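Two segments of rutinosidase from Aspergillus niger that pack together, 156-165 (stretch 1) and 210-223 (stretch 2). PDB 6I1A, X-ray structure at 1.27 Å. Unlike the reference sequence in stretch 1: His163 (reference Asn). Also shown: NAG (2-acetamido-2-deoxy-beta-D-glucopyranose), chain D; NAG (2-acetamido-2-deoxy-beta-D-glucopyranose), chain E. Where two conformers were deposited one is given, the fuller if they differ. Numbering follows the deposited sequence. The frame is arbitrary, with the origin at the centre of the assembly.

Stretch 1 (156-165) YWFYNETHFN
Stretch 2 (210-223) ALTDHGAAWVLKYI

Stretch 1 runs through a type II turn, Trp157 to Asn160, into a helix from Glu161; stretch 2 is helical from Asp213. The helices run roughly the same way, N-to-C directions 35° apart (signed crossing -35°), axes 11.8 Å apart at closest, with Tyr159 CA 6.3 Å from Trp218 CA and Phe164 CA 7.3 Å from Tyr222 CA.

Aromatic rings fill much of the 676 Å² buried. Trp218 (chi1 t, chi2 -100°) points toward the turn, and its broad indole suits a backbone lid: Tyr159 CA, at phi/psi 64/20, sits 3.4 Å above the centroid of the six-membered ring of Trp218. The edge of Trp218 meets the face of Trp157 (t, 89°), Trp218 CD1 to Trp157 CZ3 3.6 Å, while the edge of Trp157 meets the face of Tyr222 (t, 65°), Trp157 CZ2 to Tyr222 CG 3.6 Å. The edge of Tyr222 meets one face of Phe164 (t, -78°); over the opposite face lies the CE methylene of Lys221 (t, t, t, p), 4.1 Å from the ring centroid.

Apolar methyls pack on Phe158 (m): CE1 lies 4.1 Å from both Leu211 CD1 and Val219 CG2. At Gly215 a CB would crowd Leu211 CD1.

Tyr159 (m) brings OH 2.5 Å from His214 ND1. Water 1 accepts from Trp218 NE1 (2.9 Å) and donates to Trp157 O (2.8 Å), bridging the stretches. Both helix starts are capped, Asn and Thr offering side-chain oxygens to free N-H groups: Asn160 OD1 accepts from His163 N (2.9 Å), Thr212 OG1 from Gly215 N (3.0 Å).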

# COMPACT_ATOMS: atom_id res chain seq x y z
N TYR A 156 10.76 -13.71 19.64
CA TYR A 156 10.74 -15.06 20.20
C TYR A 156 9.34 -15.54 20.57
O TYR A 156 9.13 -16.78 20.73
CB TYR A 156 11.65 -15.16 21.44
CG TYR A 156 13.08 -14.71 21.21
CD1 TYR A 156 13.95 -15.55 20.48
CD2 TYR A 156 13.58 -13.49 21.60
CE1 TYR A 156 15.29 -15.17 20.27
CE2 TYR A 156 14.91 -13.10 21.39
CZ TYR A 156 15.73 -13.95 20.69
OH TYR A 156 17.03 -13.54 20.43
N TRP A 157 8.38 -14.65 20.73
CA TRP A 157 7.01 -15.04 21.11
C TRP A 157 6.39 -16.05 20.12
O TRP A 157 5.67 -16.97 20.53
CB TRP A 157 6.16 -13.80 21.20
CG TRP A 157 4.72 -14.00 21.56
CD1 TRP A 157 4.21 -14.03 22.82
CD2 TRP A 157 3.61 -14.03 20.65
NE1 TRP A 157 2.85 -14.16 22.76
CE2 TRP A 157 2.44 -14.11 21.44
CE3 TRP A 157 3.46 -13.97 19.27
CZ2 TRP A 157 1.16 -14.22 20.92
CZ3 TRP A 157 2.18 -14.01 18.75
CH2 TRP A 157 1.05 -14.08 19.54
N PHE A 158 6.62 -15.85 18.82
CA PHE A 158 5.99 -16.67 17.80
C PHE A 158 6.36 -18.16 17.97
O PHE A 158 7.56 -18.49 18.09
CB PHE A 158 6.37 -16.23 16.39
CG PHE A 158 5.74 -14.90 16.03
CD1 PHE A 158 4.48 -14.89 15.45
CD2 PHE A 158 6.43 -13.72 16.19
CE1 PHE A 158 3.85 -13.68 15.19
CE2 PHE A 158 5.81 -12.51 15.86
CZ PHE A 158 4.54 -12.51 15.35
N TYR A 159 5.34 -19.01 17.91
CA TYR A 159 5.44 -20.51 17.85
C TYR A 159 6.07 -21.07 19.13
O TYR A 159 6.56 -22.22 19.11
CB TYR A 159 6.28 -20.94 16.65
CG TYR A 159 6.03 -20.14 15.39
CD1 TYR A 159 4.77 -20.03 14.85
CD2 TYR A 159 7.07 -19.48 14.76
CE1 TYR A 159 4.54 -19.28 13.70
CE2 TYR A 159 6.87 -18.72 13.61
CZ TYR A 159 5.59 -18.59 13.11
OH TYR A 159 5.42 -17.80 11.99
N ASN A 160 6.08 -20.31 20.21
CA ASN A 160 6.79 -20.70 21.44
C ASN A 160 5.78 -20.90 22.57
O ASN A 160 5.13 -19.94 23.03
CB ASN A 160 7.90 -19.72 21.73
CG ASN A 160 8.67 -20.00 23.00
OD1 ASN A 160 8.11 -20.19 24.09
ND2 ASN A 160 9.99 -20.01 22.82
N GLU A 161 5.67 -22.14 23.09
CA GLU A 161 4.66 -22.45 24.11
C GLU A 161 5.00 -21.85 25.46
O GLU A 161 4.06 -21.59 26.24
CB GLU A 161 4.55 -23.97 24.28
CG GLU A 161 3.36 -24.42 25.10
CD GLU A 161 3.22 -25.94 25.00
OE1 GLU A 161 2.75 -26.39 23.91
OE2 GLU A 161 3.66 -26.65 25.92
N THR A 162 6.27 -21.66 25.78
CA THR A 162 6.62 -20.96 27.04
C THR A 162 6.04 -19.55 27.03
O THR A 162 5.32 -19.11 27.96
CB THR A 162 8.14 -20.82 27.21
OG1 THR A 162 8.74 -22.12 27.15
CG2 THR A 162 8.58 -20.08 28.47
N HIS A 163 6.34 -18.81 25.96
CA HIS A 163 5.85 -17.40 25.86
C HIS A 163 4.34 -17.36 25.70
O HIS A 163 3.69 -16.43 26.25
CB HIS A 163 6.56 -16.68 24.72
CG HIS A 163 8.03 -16.58 24.92
ND1 HIS A 163 8.59 -16.24 26.13
CD2 HIS A 163 9.04 -16.77 24.03
CE1 HIS A 163 9.92 -16.19 25.94
NE2 HIS A 163 10.23 -16.49 24.67
N PHE A 164 3.74 -18.35 25.05
CA PHE A 164 2.26 -18.45 24.94
C PHE A 164 1.66 -18.53 26.33
O PHE A 164 0.73 -17.82 26.70
CB PHE A 164 1.88 -19.60 24.03
CG PHE A 164 0.42 -19.64 23.67
CD1 PHE A 164 -0.54 -20.12 24.55
CD2 PHE A 164 0.02 -19.14 22.44
CE1 PHE A 164 -1.87 -20.11 24.17
CE2 PHE A 164 -1.30 -19.17 22.07
CZ PHE A 164 -2.23 -19.65 22.94
N ASN A 165 2.20 -19.44 27.13
CA ASN A 165 1.67 -19.73 28.48
C ASN A 165 1.79 -18.49 29.38
O ASN A 165 0.87 -18.12 30.09
CB ASN A 165 2.47 -20.86 29.15
CG ASN A 165 2.03 -22.22 28.68
OD1 ASN A 165 1.16 -22.37 27.82
ND2 ASN A 165 2.63 -23.23 29.30
N ALA A 210 3.93 -7.25 6.78
CA ALA A 210 4.67 -7.34 8.06
C ALA A 210 4.33 -8.64 8.78
O ALA A 210 5.11 -9.02 9.68
CB ALA A 210 4.29 -6.18 8.91
N LEU A 211 3.29 -9.34 8.42
CA LEU A 211 2.84 -10.59 9.10
C LEU A 211 2.57 -11.65 8.06
O LEU A 211 1.69 -11.43 7.18
CB LEU A 211 1.63 -10.27 9.99
CG LEU A 211 1.08 -11.44 10.82
CD1 LEU A 211 2.08 -11.86 11.92
CD2 LEU A 211 -0.26 -11.08 11.44
N THR A 212 3.30 -12.75 8.13
CA THR A 212 3.10 -13.90 7.21
C THR A 212 1.86 -14.70 7.61
O THR A 212 1.34 -14.56 8.71
CB THR A 212 4.30 -14.84 7.15
OG1 THR A 212 4.37 -15.57 8.38
CG2 THR A 212 5.59 -14.08 6.94
N ASP A 213 1.35 -15.56 6.71
CA ASP A 213 0.24 -16.45 7.06
C ASP A 213 0.64 -17.37 8.22
O ASP A 213 -0.21 -17.63 9.10
CB ASP A 213 -0.19 -17.28 5.85
CG ASP A 213 -1.16 -16.57 4.89
OD1 ASP A 213 -1.86 -15.53 5.24
OD2 ASP A 213 -1.25 -17.06 3.75
N HIS A 214 1.88 -17.83 8.27
CA HIS A 214 2.36 -18.68 9.37
C HIS A 214 2.27 -17.89 10.70
O HIS A 214 1.79 -18.41 11.70
CB HIS A 214 3.79 -19.08 9.05
CG HIS A 214 4.42 -20.11 9.90
ND1 HIS A 214 5.60 -19.86 10.62
CD2 HIS A 214 4.11 -21.41 10.10
CE1 HIS A 214 5.96 -20.97 11.24
NE2 HIS A 214 5.04 -21.92 10.99
N GLY A 215 2.82 -16.67 10.72
CA GLY A 215 2.72 -15.85 11.93
C GLY A 215 1.29 -15.54 12.27
O GLY A 215 0.94 -15.54 13.45
N ALA A 216 0.46 -15.25 11.27
CA ALA A 216 -0.95 -14.94 11.51
C ALA A 216 -1.69 -16.12 12.13
O ALA A 216 -2.57 -15.92 13.01
CB ALA A 216 -1.62 -14.56 10.23
N ALA A 217 -1.32 -17.36 11.81
CA ALA A 217 -1.95 -18.54 12.43
C ALA A 217 -1.62 -18.58 13.92
O ALA A 217 -2.49 -18.99 14.72
CB ALA A 217 -1.49 -19.82 11.71
N TRP A 218 -0.40 -18.22 14.32
CA TRP A 218 -0.04 -18.24 15.74
C TRP A 218 -0.82 -17.12 16.43
O TRP A 218 -1.31 -17.28 17.54
CB TRP A 218 1.48 -18.11 15.94
CG TRP A 218 1.87 -18.42 17.32
CD1 TRP A 218 2.15 -17.55 18.32
CD2 TRP A 218 1.96 -19.73 17.90
NE1 TRP A 218 2.45 -18.22 19.47
CE2 TRP A 218 2.35 -19.57 19.24
CE3 TRP A 218 1.83 -21.03 17.39
CZ2 TRP A 218 2.55 -20.62 20.11
CZ3 TRP A 218 2.05 -22.07 18.26
CH2 TRP A 218 2.41 -21.88 19.59
N VAL A 219 -0.89 -15.93 15.81
CA VAL A 219 -1.67 -14.84 16.42
C VAL A 219 -3.11 -15.32 16.60
O VAL A 219 -3.73 -15.02 17.65
CB VAL A 219 -1.61 -13.58 15.54
CG1 VAL A 219 -2.61 -12.56 16.03
CG2 VAL A 219 -0.18 -13.03 15.53
N LEU A 220 -3.71 -15.99 15.60
CA LEU A 220 -5.10 -16.47 15.72
C LEU A 220 -5.27 -17.47 16.85
O LEU A 220 -6.24 -17.40 17.59
CB LEU A 220 -5.56 -17.03 14.38
CG LEU A 220 -6.99 -17.56 14.35
CD1 LEU A 220 -7.96 -16.46 14.69
CD2 LEU A 220 -7.30 -18.14 12.99
N LYS A 221 -4.32 -18.38 17.01
CA LYS A 221 -4.35 -19.34 18.13
C LYS A 221 -4.43 -18.56 19.44
O LYS A 221 -5.19 -18.90 20.35
CB LYS A 221 -3.10 -20.23 18.06
CG LYS A 221 -2.91 -21.18 19.21
CD LYS A 221 -1.52 -21.84 19.18
CE LYS A 221 -1.16 -22.56 20.47
NZ LYS A 221 -2.06 -23.71 20.64
N TYR A 222 -3.60 -17.51 19.56
CA TYR A 222 -3.55 -16.72 20.81
C TYR A 222 -4.85 -15.97 21.01
O TYR A 222 -5.42 -16.00 22.11
CB TYR A 222 -2.37 -15.76 20.74
CG TYR A 222 -2.31 -14.79 21.87
CD1 TYR A 222 -2.10 -15.19 23.17
CD2 TYR A 222 -2.49 -13.41 21.64
CE1 TYR A 222 -2.01 -14.26 24.20
CE2 TYR A 222 -2.44 -12.48 22.68
CZ TYR A 222 -2.19 -12.90 23.97
OH TYR A 222 -2.07 -12.03 24.99
N ILE A 223 -5.34 -15.28 19.98
CA ILE A 223 -6.59 -14.49 20.17
C ILE A 223 -7.77 -15.42 20.50
O ILE A 223 -8.62 -15.09 21.34
CB ILE A 223 -6.89 -13.60 18.97
CG1 ILE A 223 -5.74 -12.60 18.71
CG2 ILE A 223 -8.22 -12.89 19.20
CD1 ILE A 223 -5.53 -11.61 19.84
C1 NAG D . 10.87 -20.09 23.99
C2 NAG D . 11.50 -21.42 24.34
C3 NAG D . 12.45 -21.15 25.51
C4 NAG D . 13.44 -20.09 25.13
C5 NAG D . 12.79 -18.77 24.71
C6 NAG D . 13.78 -17.76 24.12
C7 NAG D . 10.24 -23.47 24.00
C8 NAG D . 9.17 -24.32 24.59
N2 NAG D . 10.52 -22.39 24.71
O3 NAG D . 13.24 -22.37 25.75
O4 NAG D . 14.27 -19.74 26.28
O5 NAG D . 11.84 -19.09 23.68
O6 NAG D . 13.06 -16.52 24.04
O7 NAG D . 10.86 -23.72 22.96
C1 NAG E . 2.20 -24.61 29.10
C2 NAG E . 3.36 -25.59 29.43
C3 NAG E . 2.75 -27.01 29.41
C4 NAG E . 1.53 -27.14 30.26
C5 NAG E . 0.53 -26.06 29.85
C6 NAG E . -0.71 -26.12 30.68
C7 NAG E . 5.57 -24.96 28.64
C8 NAG E . 6.48 -24.96 27.47
N2 NAG E . 4.37 -25.50 28.43
O3 NAG E . 3.77 -28.01 29.72
O4 NAG E . 0.92 -28.46 29.95
O5 NAG E . 1.17 -24.79 30.09
O6 NAG E . -0.34 -25.96 32.02
O7 NAG E . 5.89 -24.42 29.72
O HOH W 1 3.37 -17.27 22.05